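Local coordinates for flagellar hook-associated protein 2 (Helicobacter pylori, PDB 6IWY) that caps the distal end of the flagellar filament, promoting polymerization of flagellin monomers at the growing tip and keeping unpolymerized subunits from leaking out, at residues Asp41-Leu45 and Asn123-Phe127; Ser151-Leu157 and Ile230-Lys236; Ser255-Lys260 and Asp338-Asn342. Residue numbers count along the deposited sequence, not the author numbering.

Contact 1: residues Asp41-Leu45 and Asn123-Phe127; sequences DINEL and NRVYF
This is buried sheet-to-sheet packing through inward-facing side chains, without backbone pairing between the segments, in the central part of this FliD fragment: strand 42-49, an inner strand of an antiparallel four-stranded sheet, faces the run leading into the short edge strand 126-127 of a separate three-stranded sheet. The two segments run roughly alongside each other, their end-to-end directions 21° apart, and they diverge: the CA atoms of Asp-41 and Arg-124 lie 5.7 Å apart, those of Leu-45 and Phe-127 9.7 Å. Both backbones are largely extended, Asn-123 (phi/psi -110/23) being the exception. In 41-45 the side chains alternate, so that Asp-41, Asn-43 and Leu-45 point toward the other segment while Ile-42 and Glu-44 point away; Val-125 and Phe-127 answer from 123-127, with Tyr-126 directed away. Polar interactions dominate the close end. The carboxylate of Asp-41 accepts a weak hydrogen bond from the backbone, Val-125 N to Asp-41 OD1 at 3.2 Å, and OD2 is bonded to the amide of Ala-365. Arg-124 sends its guanidinium off to a salt bridge with Asp-212. Toward the wide end the contact turns apolar: Phe-127 (chi1 m) fills the gap, its CE2 4.3 Å from CD1 of Leu-45 (chi1 t), and Leu-63 and Phe-65 of strand 61-67 extend the packing around Leu-45 and Val-125. Asn-43 (chi1 m) bridges the two regimes. Its CG approaches the edge of the Phe-127 ring, 4.0 Å from CE1, while its amide secures the carboxylate through a hydrogen bond from Asn-43 ND2 to Asp-41 OD1 of 2.7 Å.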
ATOM      1  N   ASP A  41       1.688 -11.160  -9.215  1.00 49.14           N
ATOM      2  CA  ASP A  41       1.639  -9.736  -9.508  1.00 48.47           C
ATOM      3  C   ASP A  41       2.985  -9.295 -10.090  1.00 47.90           C
ATOM      4  O   ASP A  41       4.022  -9.802  -9.692  1.00 49.75           O
ATOM      5  CB  ASP A  41       1.372  -8.987  -8.193  1.00 49.06           C
ATOM      6  CG  ASP A  41       0.496  -7.753  -8.364  1.00 50.40           C
ATOM      7  OD1 ASP A  41       0.987  -6.655  -7.995  1.00 53.60           O
ATOM      8  OD2 ASP A  41      -0.675  -7.873  -8.826  1.00 52.73           O
ATOM      9  N   ILE A  42       2.995  -8.355 -11.020  1.00 46.58           N
ATOM     10  CA  ILE A  42       4.264  -7.841 -11.519  1.00 46.25           C
ATOM     11  C   ILE A  42       4.185  -6.345 -11.585  1.00 45.05           C
ATOM     12  O   ILE A  42       3.353  -5.823 -12.288  1.00 45.40           O
ATOM     13  CB  ILE A  42       4.636  -8.373 -12.936  1.00 46.80           C
ATOM     14  CG1 ILE A  42       4.823  -9.893 -12.922  1.00 47.42           C
ATOM     15  CG2 ILE A  42       5.935  -7.710 -13.446  1.00 45.01           C
ATOM     16  CD1 ILE A  42       4.926 -10.477 -14.317  1.00 47.49           C
ATOM     17  N   ASN A  43       5.060  -5.665 -10.857  1.00 44.84           N
ATOM     18  CA  ASN A  43       5.022  -4.214 -10.774  1.00 43.76           C
ATOM     19  C   ASN A  43       6.365  -3.632 -11.017  1.00 44.66           C
ATOM     20  O   ASN A  43       7.403  -4.221 -10.630  1.00 46.96           O
ATOM     21  CB  ASN A  43       4.637  -3.782  -9.378  1.00 43.44           C
ATOM     22  CG  ASN A  43       3.332  -4.335  -8.951  1.00 42.85           C
ATOM     23  OD1 ASN A  43       2.285  -3.874  -9.405  1.00 45.26           O
ATOM     24  ND2 ASN A  43       3.365  -5.331  -8.088  1.00 35.11           N
ATOM     25  N   GLU A  44       6.363  -2.467 -11.633  1.00 43.95           N
ATOM     26  CA  GLU A  44       7.558  -1.669 -11.691  1.00 44.78           C
ATOM     27  C   GLU A  44       7.465  -0.721 -10.538  1.00 44.45           C
ATOM     28  O   GLU A  44       6.409  -0.192 -10.291  1.00 44.19           O
ATOM     29  CB  GLU A  44       7.619  -0.863 -12.976  1.00 44.70           C
ATOM     30  CG  GLU A  44       7.874  -1.678 -14.198  1.00 45.82           C
ATOM     31  CD  GLU A  44       7.581  -0.899 -15.428  1.00 48.43           C
ATOM     32  OE1 GLU A  44       7.198   0.282 -15.291  1.00 49.35           O
ATOM     33  OE2 GLU A  44       7.706  -1.461 -16.534  1.00 52.23           O
ATOM     34  N   LEU A  45       8.568  -0.481  -9.864  1.00 45.46           N
ATOM     35  CA  LEU A  45       8.615   0.513  -8.807  1.00 46.13           C
ATOM     36  C   LEU A  45       9.914   1.323  -8.970  1.00 47.86           C
ATOM     37  O   LEU A  45      10.976   0.751  -9.087  1.00 49.61           O
ATOM     38  CB  LEU A  45       8.576  -0.185  -7.441  1.00 46.21           C
ATOM     39  CG  LEU A  45       8.799   0.655  -6.182  1.00 46.33           C
ATOM     40  CD1 LEU A  45       7.534   1.434  -5.818  1.00 45.43           C
ATOM     41  CD2 LEU A  45       9.281  -0.200  -4.989  1.00 45.94           C
ATOM     42  N   ASN A 123      -2.955 -11.886  -3.897  1.00 56.99           N
ATOM     43  CA  ASN A 123      -1.568 -11.410  -3.931  1.00 55.26           C
ATOM     44  C   ASN A 123      -1.361 -10.155  -4.728  1.00 51.89           C
ATOM     45  O   ASN A 123      -0.261  -9.877  -5.156  1.00 50.74           O
ATOM     46  CB  ASN A 123      -0.611 -12.514  -4.400  1.00 56.37           C
ATOM     47  CG  ASN A 123      -0.448 -13.600  -3.361  1.00 59.71           C
ATOM     48  OD1 ASN A 123       0.380 -13.481  -2.455  1.00 61.92           O
ATOM     49  ND2 ASN A 123      -1.258 -14.651  -3.468  1.00 60.88           N
ATOM     50  N   ARG A 124      -2.400  -9.361  -4.907  1.00 50.92           N
ATOM     51  CA  ARG A 124      -2.188  -8.087  -5.575  1.00 48.81           C
ATOM     52  C   ARG A 124      -1.348  -7.288  -4.601  1.00 48.28           C
ATOM     53  O   ARG A 124      -1.450  -7.523  -3.395  1.00 50.07           O
ATOM     54  CB  ARG A 124      -3.499  -7.435  -5.935  1.00 48.50           C
ATOM     55  CG  ARG A 124      -4.216  -8.227  -7.013  1.00 49.85           C
ATOM     56  CD  ARG A 124      -5.522  -7.608  -7.411  1.00 52.30           C
ATOM     57  NE  ARG A 124      -5.346  -6.370  -8.175  1.00 54.35           N
ATOM     58  CZ  ARG A 124      -6.345  -5.580  -8.578  1.00 58.11           C
ATOM     59  NH1 ARG A 124      -7.609  -5.895  -8.296  1.00 57.54           N
ATOM     60  NH2 ARG A 124      -6.076  -4.469  -9.293  1.00 60.00           N
ATOM     61  N   VAL A 125      -0.444  -6.445  -5.102  1.00 46.17           N
ATOM     62  CA  VAL A 125       0.320  -5.561  -4.227  1.00 45.25           C
ATOM     63  C   VAL A 125      -0.256  -4.139  -4.261  1.00 43.90           C
ATOM     64  O   VAL A 125      -0.316  -3.510  -5.288  1.00 43.22           O
ATOM     65  CB  VAL A 125       1.782  -5.509  -4.595  1.00 44.42           C
ATOM     66  CG1 VAL A 125       2.468  -4.499  -3.731  1.00 47.18           C
ATOM     67  CG2 VAL A 125       2.464  -6.852  -4.400  1.00 45.67           C
ATOM     68  N   TYR A 126      -0.684  -3.632  -3.125  1.00 44.34           N
ATOM     69  CA  TYR A 126      -1.265  -2.310  -3.079  1.00 43.82           C
ATOM     70  C   TYR A 126      -0.257  -1.454  -2.387  1.00 43.76           C
ATOM     71  O   TYR A 126       0.025  -1.690  -1.239  1.00 45.75           O
ATOM     72  CB  TYR A 126      -2.584  -2.319  -2.330  1.00 44.78           C
ATOM     73  CG  TYR A 126      -3.648  -3.033  -3.097  1.00 45.46           C
ATOM     74  CD1 TYR A 126      -3.990  -4.343  -2.806  1.00 48.62           C
ATOM     75  CD2 TYR A 126      -4.277  -2.416  -4.145  1.00 45.66           C
ATOM     76  CE1 TYR A 126      -4.966  -5.010  -3.550  1.00 50.38           C
ATOM     77  CE2 TYR A 126      -5.234  -3.057  -4.885  1.00 47.82           C
ATOM     78  CZ  TYR A 126      -5.575  -4.354  -4.587  1.00 50.17           C
ATOM     79  OH  TYR A 126      -6.542  -4.967  -5.349  1.00 54.08           O
ATOM     80  N   PHE A 127       0.312  -0.484  -3.094  1.00 42.65           N
ATOM     81  CA  PHE A 127       1.300   0.405  -2.514  1.00 41.72           C
ATOM     82  C   PHE A 127       0.575   1.505  -1.785  1.00 41.79           C
ATOM     83  O   PHE A 127      -0.525   1.845  -2.148  1.00 40.82           O
ATOM     84  CB  PHE A 127       2.196   0.987  -3.610  1.00 40.97           C
ATOM     85  CG  PHE A 127       3.025  -0.043  -4.282  1.00 40.13           C
ATOM     86  CD1 PHE A 127       2.648  -0.560  -5.505  1.00 39.53           C
ATOM     87  CD2 PHE A 127       4.156  -0.534  -3.663  1.00 38.92           C
ATOM     88  CE1 PHE A 127       3.408  -1.541  -6.103  1.00 40.79           C
ATOM     89  CE2 PHE A 127       4.912  -1.517  -4.237  1.00 39.22           C
ATOM     90  CZ  PHE A 127       4.541  -2.033  -5.455  1.00 41.00           C
TER

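Contact 2: residues Ser151-Leu157 and Ile230-Lys236; sequences SEVSLNL and IEVKGSK
Strand 230-233 runs antiparallel to strand 154-157, their axes 4.7 Å apart at an angle of 162°. Ile-230 (chi1 m) packs against Leu-157, its CG1 3.8 Å from Leu-157 CD2, and its CA lies 3.3 Å from Asn-156 O. Glu-231 forms a hydrogen-bonded pair with Asn-156: Glu-231 N to Asn-156 O is 2.9 Å and Asn-156 N to Glu-231 O 2.7 Å. Glu-231 CB lies 3.7 Å from Asn-156 CB. Val-232 (chi1 t) sits in a non-hydrogen-bonded pair opposite Leu-155, CG2 to Leu-155 CD2 being 4.2 Å, on the buried face it shares with Ile-230 and Leu-157; Leu-131 and Ile-222 add to the packing there. Lys-233 restores the two-bond pattern with Ser-154, Lys-233 N to Ser-154 O at 2.8 Å and Ser-154 N to Lys-233 O at 2.7 Å, while the serine hydroxyl bonds to Glu-166. Gly-234 adopts phi/psi 123/157, and a CB here would collide with Glu-152 O; the bare CA instead comes within 3.1 Å of that oxygen in a CA-H...O contact. Ser-235, with phi/psi -59/-26, turns the chain so that Lys-236 N can donate to Glu-152 O at 2.7 Å. The extended Lys-236 side chain (mttt), just before helix 237-240, then forms a salt bridge from NZ to Glu-152 OE1 at 3.0 Å, and the same NZ also bonds to Ser-142 O. The whole is an edge strand paired antiparallel with its inner neighbour in a four-stranded sheet, apolar on the face of Leu-155 and Val-232 and polar on that of Ser-154, Asn-156, Glu-231 and Lys-233.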
ATOM      1  N   SER A 151     -23.516  13.531   5.563  1.00 42.61           N
ATOM      2  CA  SER A 151     -23.521  12.334   4.734  1.00 42.68           C
ATOM      3  C   SER A 151     -23.605  11.092   5.606  1.00 42.96           C
ATOM      4  O   SER A 151     -22.927  10.990   6.609  1.00 42.91           O
ATOM      5  CB  SER A 151     -22.255  12.223   3.910  1.00 41.21           C
ATOM      6  OG  SER A 151     -22.227  13.175   2.872  1.00 43.68           O
ATOM      7  N   GLU A 152     -24.454  10.154   5.226  1.00 44.18           N
ATOM      8  CA  GLU A 152     -24.518   8.876   5.937  1.00 45.34           C
ATOM      9  C   GLU A 152     -23.249   8.038   5.666  1.00 43.88           C
ATOM     10  O   GLU A 152     -22.876   7.235   6.465  1.00 44.48           O
ATOM     11  CB  GLU A 152     -25.802   8.141   5.562  1.00 46.63           C
ATOM     12  CG  GLU A 152     -27.011   8.895   6.037  1.00 50.76           C
ATOM     13  CD  GLU A 152     -28.337   8.165   5.848  1.00 55.34           C
ATOM     14  OE1 GLU A 152     -28.594   7.631   4.749  1.00 57.68           O
ATOM     15  OE2 GLU A 152     -29.139   8.163   6.809  1.00 57.11           O
ATOM     16  N   VAL A 153     -22.605   8.257   4.528  1.00 43.22           N
ATOM     17  CA  VAL A 153     -21.312   7.697   4.215  1.00 42.21           C
ATOM     18  C   VAL A 153     -20.550   8.742   3.432  1.00 41.36           C
ATOM     19  O   VAL A 153     -21.082   9.281   2.476  1.00 41.57           O
ATOM     20  CB  VAL A 153     -21.422   6.415   3.346  1.00 42.90           C
ATOM     21  CG1 VAL A 153     -20.063   6.090   2.631  1.00 41.66           C
ATOM     22  CG2 VAL A 153     -21.869   5.214   4.199  1.00 44.65           C
ATOM     23  N   SER A 154     -19.308   9.023   3.829  1.00 41.21           N
ATOM     24  CA  SER A 154     -18.414   9.860   3.016  1.00 40.66           C
ATOM     25  C   SER A 154     -16.985   9.353   3.088  1.00 40.24           C
ATOM     26  O   SER A 154     -16.579   8.783   4.084  1.00 40.20           O
ATOM     27  CB  SER A 154     -18.451  11.314   3.449  1.00 41.12           C
ATOM     28  OG  SER A 154     -17.655  11.516   4.585  1.00 41.30           O
ATOM     29  N   LEU A 155     -16.265   9.562   1.994  1.00 40.21           N
ATOM     30  CA  LEU A 155     -14.881   9.147   1.828  1.00 40.47           C
ATOM     31  C   LEU A 155     -13.995  10.356   2.075  1.00 41.75           C
ATOM     32  O   LEU A 155     -14.119  11.375   1.361  1.00 42.20           O
ATOM     33  CB  LEU A 155     -14.634   8.705   0.380  1.00 40.15           C
ATOM     34  CG  LEU A 155     -14.742   7.240   0.045  1.00 39.56           C
ATOM     35  CD1 LEU A 155     -14.705   7.088  -1.431  1.00 36.90           C
ATOM     36  CD2 LEU A 155     -13.542   6.544   0.703  1.00 42.36           C
ATOM     37  N   ASN A 156     -13.090  10.238   3.041  1.00 42.37           N
ATOM     38  CA  ASN A 156     -12.092  11.260   3.301  1.00 42.96           C
ATOM     39  C   ASN A 156     -10.739  10.826   2.772  1.00 42.34           C
ATOM     40  O   ASN A 156     -10.140   9.878   3.290  1.00 41.94           O
ATOM     41  CB  ASN A 156     -11.969  11.512   4.775  1.00 44.91           C
ATOM     42  CG  ASN A 156     -12.201  12.921   5.115  1.00 50.26           C
ATOM     43  OD1 ASN A 156     -13.372  13.348   5.237  1.00 61.41           O
ATOM     44  ND2 ASN A 156     -11.126  13.689   5.268  1.00 51.10           N
ATOM     45  N   LEU A 157     -10.277  11.528   1.732  1.00 41.89           N
ATOM     46  CA  LEU A 157      -9.035  11.243   1.052  1.00 41.32           C
ATOM     47  C   LEU A 157      -8.255  12.522   0.923  1.00 42.73           C
ATOM     48  O   LEU A 157      -8.840  13.621   1.006  1.00 42.99           O
ATOM     49  CB  LEU A 157      -9.320  10.726  -0.342  1.00 40.33           C
ATOM     50  CG  LEU A 157      -9.969   9.351  -0.418  1.00 39.81           C
ATOM     51  CD1 LEU A 157     -10.917   9.253  -1.630  1.00 40.96           C
ATOM     52  CD2 LEU A 157      -8.880   8.342  -0.530  1.00 39.88           C
ATOM     53  N   ILE A 230      -6.817   7.715   4.566  1.00 39.62           N
ATOM     54  CA  ILE A 230      -8.132   7.356   4.060  1.00 39.03           C
ATOM     55  C   ILE A 230      -9.091   7.121   5.256  1.00 40.68           C
ATOM     56  O   ILE A 230      -8.712   6.446   6.229  1.00 41.05           O
ATOM     57  CB  ILE A 230      -8.099   6.054   3.255  1.00 38.50           C
ATOM     58  CG1 ILE A 230      -7.120   6.135   2.088  1.00 38.08           C
ATOM     59  CG2 ILE A 230      -9.517   5.718   2.692  1.00 37.71           C
ATOM     60  CD1 ILE A 230      -6.912   4.746   1.443  1.00 37.01           C
ATOM     61  N   GLU A 231     -10.305   7.684   5.167  1.00 41.40           N
ATOM     62  CA  GLU A 231     -11.370   7.485   6.149  1.00 43.42           C
ATOM     63  C   GLU A 231     -12.707   7.269   5.469  1.00 42.98           C
ATOM     64  O   GLU A 231     -13.024   7.930   4.492  1.00 42.09           O
ATOM     65  CB  GLU A 231     -11.527   8.687   7.066  1.00 44.76           C
ATOM     66  CG  GLU A 231     -10.236   9.161   7.702  1.00 51.40           C
ATOM     67  CD  GLU A 231     -10.413  10.351   8.692  1.00 59.10           C
ATOM     68  OE1 GLU A 231      -9.412  10.678   9.403  1.00 62.80           O
ATOM     69  OE2 GLU A 231     -11.526  10.962   8.740  1.00 61.30           O
ATOM     70  N   VAL A 232     -13.487   6.336   6.001  1.00 44.47           N
ATOM     71  CA  VAL A 232     -14.856   6.137   5.591  1.00 44.54           C
ATOM     72  C   VAL A 232     -15.684   6.536   6.787  1.00 46.53           C
ATOM     73  O   VAL A 232     -15.671   5.872   7.804  1.00 48.61           O
ATOM     74  CB  VAL A 232     -15.116   4.676   5.244  1.00 45.29           C
ATOM     75  CG1 VAL A 232     -16.589   4.446   4.807  1.00 43.55           C
ATOM     76  CG2 VAL A 232     -14.115   4.222   4.189  1.00 44.36           C
ATOM     77  N   LYS A 233     -16.384   7.648   6.660  1.00 47.14           N
ATOM     78  CA  LYS A 233     -17.110   8.248   7.759  1.00 48.57           C
ATOM     79  C   LYS A 233     -18.601   8.256   7.495  1.00 48.34           C
ATOM     80  O   LYS A 233     -19.046   8.130   6.375  1.00 46.87           O
ATOM     81  CB  LYS A 233     -16.639   9.690   7.940  1.00 49.09           C
ATOM     82  CG  LYS A 233     -15.335   9.807   8.701  1.00 51.94           C
ATOM     83  CD  LYS A 233     -14.475  10.986   8.216  1.00 55.22           C
ATOM     84  CE  LYS A 233     -15.227  12.344   8.133  1.00 57.86           C
ATOM     85  NZ  LYS A 233     -15.692  12.846   9.478  1.00 60.54           N
ATOM     86  N   GLY A 234     -19.364   8.432   8.559  1.00 49.65           N
ATOM     87  CA  GLY A 234     -20.787   8.484   8.449  1.00 50.37           C
ATOM     88  C   GLY A 234     -21.505   7.462   9.309  1.00 52.17           C
ATOM     89  O   GLY A 234     -20.954   6.427   9.684  1.00 52.92           O
ATOM     90  N   SER A 235     -22.759   7.782   9.597  1.00 53.39           N
ATOM     91  CA  SER A 235     -23.629   6.938  10.374  1.00 55.44           C
ATOM     92  C   SER A 235     -23.797   5.578   9.740  1.00 55.06           C
ATOM     93  O   SER A 235     -24.024   4.601  10.456  1.00 58.37           O
ATOM     94  CB  SER A 235     -25.001   7.607  10.593  1.00 57.34           C
ATOM     95  OG  SER A 235     -25.694   7.820   9.383  1.00 57.29           O
ATOM     96  N   LYS A 236     -23.641   5.475   8.426  1.00 52.35           N
ATOM     97  CA  LYS A 236     -23.731   4.163   7.774  1.00 51.98           C
ATOM     98  C   LYS A 236     -22.434   3.519   7.248  1.00 50.04           C
ATOM     99  O   LYS A 236     -22.515   2.576   6.466  1.00 50.36           O
ATOM    100  CB  LYS A 236     -24.766   4.227   6.658  1.00 52.33           C
ATOM    101  CG  LYS A 236     -26.124   4.607   7.156  1.00 53.91           C
ATOM    102  CD  LYS A 236     -27.175   4.477   6.075  1.00 54.72           C
ATOM    103  CE  LYS A 236     -28.569   4.727   6.655  1.00 56.17           C
ATOM    104  NZ  LYS A 236     -29.588   4.874   5.588  1.00 56.81           N
TER

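Contact 3: residues Ser255-Lys260 and Asp338-Asn342; sequences SSRTIK and DLGLN
Two backbone hydrogen bonds join these irregular segments. Near one end Ser-256 N donates to Gly-340 O at 3.1 Å with a nearly straight N-H...O angle of 176°; at the other, Lys-260 N donates to Asp-338 O, also at 3.1 Å but more bent at 143°. The donors thus follow the chain in 255-260 while their acceptors run backward through 338-342, and the CA register agrees: Ser-256 with Gly-340 at 4.7 Å, Ile-259 with Leu-339 at 4.8 Å, Lys-260 with Asp-338 at 5.4 Å. Between the bonds the chain bows outward at Thr-258, and the Arg-257 side chain leads off. The Ser-255 hydroxyl has its hydrogen-bond partner outside the pair, at Leu-314 O, and Ser-256 O accepts from Lys-313 NZ. The contact lies in the part of FliD that contains the flagellin hook IN motif, where the loop after strand 253-254 meets the connection between helix 330-335 and strand 344-347. Gly-340 suits this position: its phi/psi of 60/32 is left-handed, and a CB would clash with Arg-257 N. Asp-338 and Leu-339 before it have turn-like angles (-72/-17 and -99/12), whereas Thr-258 to Lys-260 are polyproline-II-like, with psi near 150°. Apolar packing supplements the bonds, with Ile-259 CG2 3.6 Å from Leu-339 CD2 (both residues chi1 m, chi2 t) and Ile-294 of helix 292-299 touching both side chains. At the surface the Lys-260 side chain runs past the Asp-338 carboxylate, CD 3.4 Å from OD1; its NZ stays 4.2 Å from Asp-338 OD1, beyond salt-bridge range.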
ATOM      1  N   SER A 255      13.355   6.108  17.388  1.00 46.00           N
ATOM      2  CA  SER A 255      14.722   5.759  17.791  1.00 47.38           C
ATOM      3  C   SER A 255      15.003   4.275  17.654  1.00 50.53           C
ATOM      4  O   SER A 255      14.098   3.447  17.784  1.00 52.78           O
ATOM      5  CB  SER A 255      14.976   6.090  19.246  1.00 47.85           C
ATOM      6  OG  SER A 255      14.383   7.314  19.555  1.00 48.74           O
ATOM      7  N   SER A 256      16.264   3.947  17.398  1.00 51.14           N
ATOM      8  CA  SER A 256      16.701   2.540  17.381  1.00 55.56           C
ATOM      9  C   SER A 256      16.755   1.927  18.765  1.00 57.64           C
ATOM     10  O   SER A 256      16.680   0.731  18.905  1.00 62.21           O
ATOM     11  CB  SER A 256      18.087   2.416  16.778  1.00 55.61           C
ATOM     12  OG  SER A 256      18.001   2.424  15.371  1.00 59.61           O
ATOM     13  N   ARG A 257      16.921   2.772  19.767  1.00 55.64           N
ATOM     14  CA  ARG A 257      17.200   2.358  21.114  1.00 58.69           C
ATOM     15  C   ARG A 257      16.457   3.299  22.051  1.00 57.24           C
ATOM     16  O   ARG A 257      16.186   4.429  21.692  1.00 54.12           O
ATOM     17  CB  ARG A 257      18.693   2.510  21.370  1.00 59.27           C
ATOM     18  CG  ARG A 257      19.621   1.626  20.504  1.00 61.74           C
ATOM     19  CD  ARG A 257      19.452   0.124  20.777  1.00 67.95           C
ATOM     20  NE  ARG A 257      20.750  -0.527  20.985  1.00 71.15           N
ATOM     21  CZ  ARG A 257      21.092  -1.255  22.047  1.00 76.13           C
ATOM     22  NH1 ARG A 257      20.249  -1.509  23.047  1.00 79.58           N
ATOM     23  NH2 ARG A 257      22.303  -1.753  22.099  1.00 79.28           N
ATOM     24  N   THR A 258      16.152   2.833  23.255  1.00 60.73           N
ATOM     25  CA  THR A 258      15.628   3.690  24.321  1.00 60.35           C
ATOM     26  C   THR A 258      16.638   4.792  24.517  1.00 57.63           C
ATOM     27  O   THR A 258      17.776   4.606  24.185  1.00 56.78           O
ATOM     28  CB  THR A 258      15.392   2.881  25.612  1.00 66.86           C
ATOM     29  OG1 THR A 258      16.439   1.910  25.798  1.00 70.67           O
ATOM     30  CG2 THR A 258      14.086   2.131  25.499  1.00 68.89           C
ATOM     31  N   ILE A 259      16.233   5.969  24.970  1.00 57.18           N
ATOM     32  CA  ILE A 259      17.198   7.082  25.081  1.00 55.96           C
ATOM     33  C   ILE A 259      18.082   6.689  26.210  1.00 61.38           C
ATOM     34  O   ILE A 259      17.627   6.021  27.121  1.00 66.87           O
ATOM     35  CB  ILE A 259      16.541   8.462  25.345  1.00 54.60           C
ATOM     36  CG1 ILE A 259      15.872   8.971  24.074  1.00 49.25           C
ATOM     37  CG2 ILE A 259      17.564   9.500  25.778  1.00 53.94           C
ATOM     38  CD1 ILE A 259      15.163  10.269  24.280  1.00 48.05           C
ATOM     39  N   LYS A 260      19.347   7.058  26.161  1.00 61.95           N
ATOM     40  CA  LYS A 260      20.273   6.547  27.172  1.00 68.14           C
ATOM     41  C   LYS A 260      19.964   7.200  28.527  1.00 73.11           C
ATOM     42  O   LYS A 260      19.542   8.363  28.584  1.00 71.52           O
ATOM     43  CB  LYS A 260      21.750   6.729  26.757  1.00 67.45           C
ATOM     44  CG  LYS A 260      22.684   5.725  27.412  1.00 72.86           C
ATOM     45  CD  LYS A 260      24.164   5.949  27.017  1.00 73.31           C
ATOM     46  CE  LYS A 260      25.122   5.145  27.877  1.00 78.75           C
ATOM     47  NZ  LYS A 260      26.531   5.484  27.533  1.00 80.62           N
ATOM     48  N   ASP A 338      23.319   8.048  21.225  1.00 44.83           N
ATOM     49  CA  ASP A 338      22.694   7.830  22.517  1.00 47.85           C
ATOM     50  C   ASP A 338      21.194   8.143  22.494  1.00 46.49           C
ATOM     51  O   ASP A 338      20.460   7.721  23.390  1.00 47.68           O
ATOM     52  CB  ASP A 338      23.410   8.648  23.589  1.00 51.51           C
ATOM     53  CG  ASP A 338      24.824   8.107  23.900  1.00 58.21           C
ATOM     54  OD1 ASP A 338      25.060   6.866  23.842  1.00 61.56           O
ATOM     55  OD2 ASP A 338      25.714   8.927  24.220  1.00 65.46           O
ATOM     56  N   LEU A 339      20.727   8.875  21.474  1.00 44.03           N
ATOM     57  CA  LEU A 339      19.303   9.040  21.298  1.00 42.25           C
ATOM     58  C   LEU A 339      18.824   8.057  20.251  1.00 41.23           C
ATOM     59  O   LEU A 339      17.675   8.143  19.784  1.00 40.53           O
ATOM     60  CB  LEU A 339      18.948  10.463  20.889  1.00 41.16           C
ATOM     61  CG  LEU A 339      19.403  11.625  21.776  1.00 44.33           C
ATOM     62  CD1 LEU A 339      19.170  12.964  21.052  1.00 45.18           C
ATOM     63  CD2 LEU A 339      18.685  11.633  23.078  1.00 46.01           C
ATOM     64  N   GLY A 340      19.683   7.110  19.887  1.00 42.03           N
ATOM     65  CA  GLY A 340      19.341   6.129  18.858  1.00 42.23           C
ATOM     66  C   GLY A 340      19.027   6.775  17.519  1.00 40.63           C
ATOM     67  O   GLY A 340      18.220   6.265  16.759  1.00 40.72           O
ATOM     68  N   LEU A 341      19.687   7.898  17.234  1.00 40.73           N
ATOM     69  CA  LEU A 341      19.526   8.638  15.994  1.00 40.40           C
ATOM     70  C   LEU A 341      20.852   8.745  15.204  1.00 42.55           C
ATOM     71  O   LEU A 341      21.939   8.627  15.750  1.00 44.46           O
ATOM     72  CB  LEU A 341      18.951  10.027  16.287  1.00 39.35           C
ATOM     73  CG  LEU A 341      17.623  10.093  17.087  1.00 37.92           C
ATOM     74  CD1 LEU A 341      17.058  11.539  17.308  1.00 34.06           C
ATOM     75  CD2 LEU A 341      16.599   9.220  16.397  1.00 37.91           C
ATOM     76  N   ASN A 342      20.710   8.931  13.894  1.00 44.00           N
ATOM     77  CA  ASN A 342      21.782   9.230  12.954  1.00 45.75           C
ATOM     78  C   ASN A 342      21.639  10.600  12.421  1.00 45.50           C
ATOM     79  O   ASN A 342      20.559  10.978  12.051  1.00 46.24           O
ATOM     80  CB  ASN A 342      21.627   8.358  11.721  1.00 48.29           C
ATOM     81  CG  ASN A 342      22.053   6.972  11.958  1.00 51.63           C
ATOM     82  OD1 ASN A 342      23.005   6.721  12.711  1.00 57.62           O
ATOM     83  ND2 ASN A 342      21.374   6.044  11.324  1.00 54.88           N
TER

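In the fold
From the N terminus the chain closes three loops in series, none nested in or crossing another. Contact 1 closes the first, of 77 residues, bringing the start of strand 42-49 against the entry to strand 126-127 and so joining two sheets near the middle of the molecule. The chain then passes into a second sheet-and-helix unit, where contact 2 returns strand 230-233 to strand 154-158 after helix 179-196, completing the edge of that sheet. Contact 3, the most peripheral, closes the last loop around the hook IN region, tying the loop after strand 253-254 to that after helix 330-335. Their centres are 27 to 39 Å apart and none touch. Strand 359-361 later returns to the sheet containing strand 42-49.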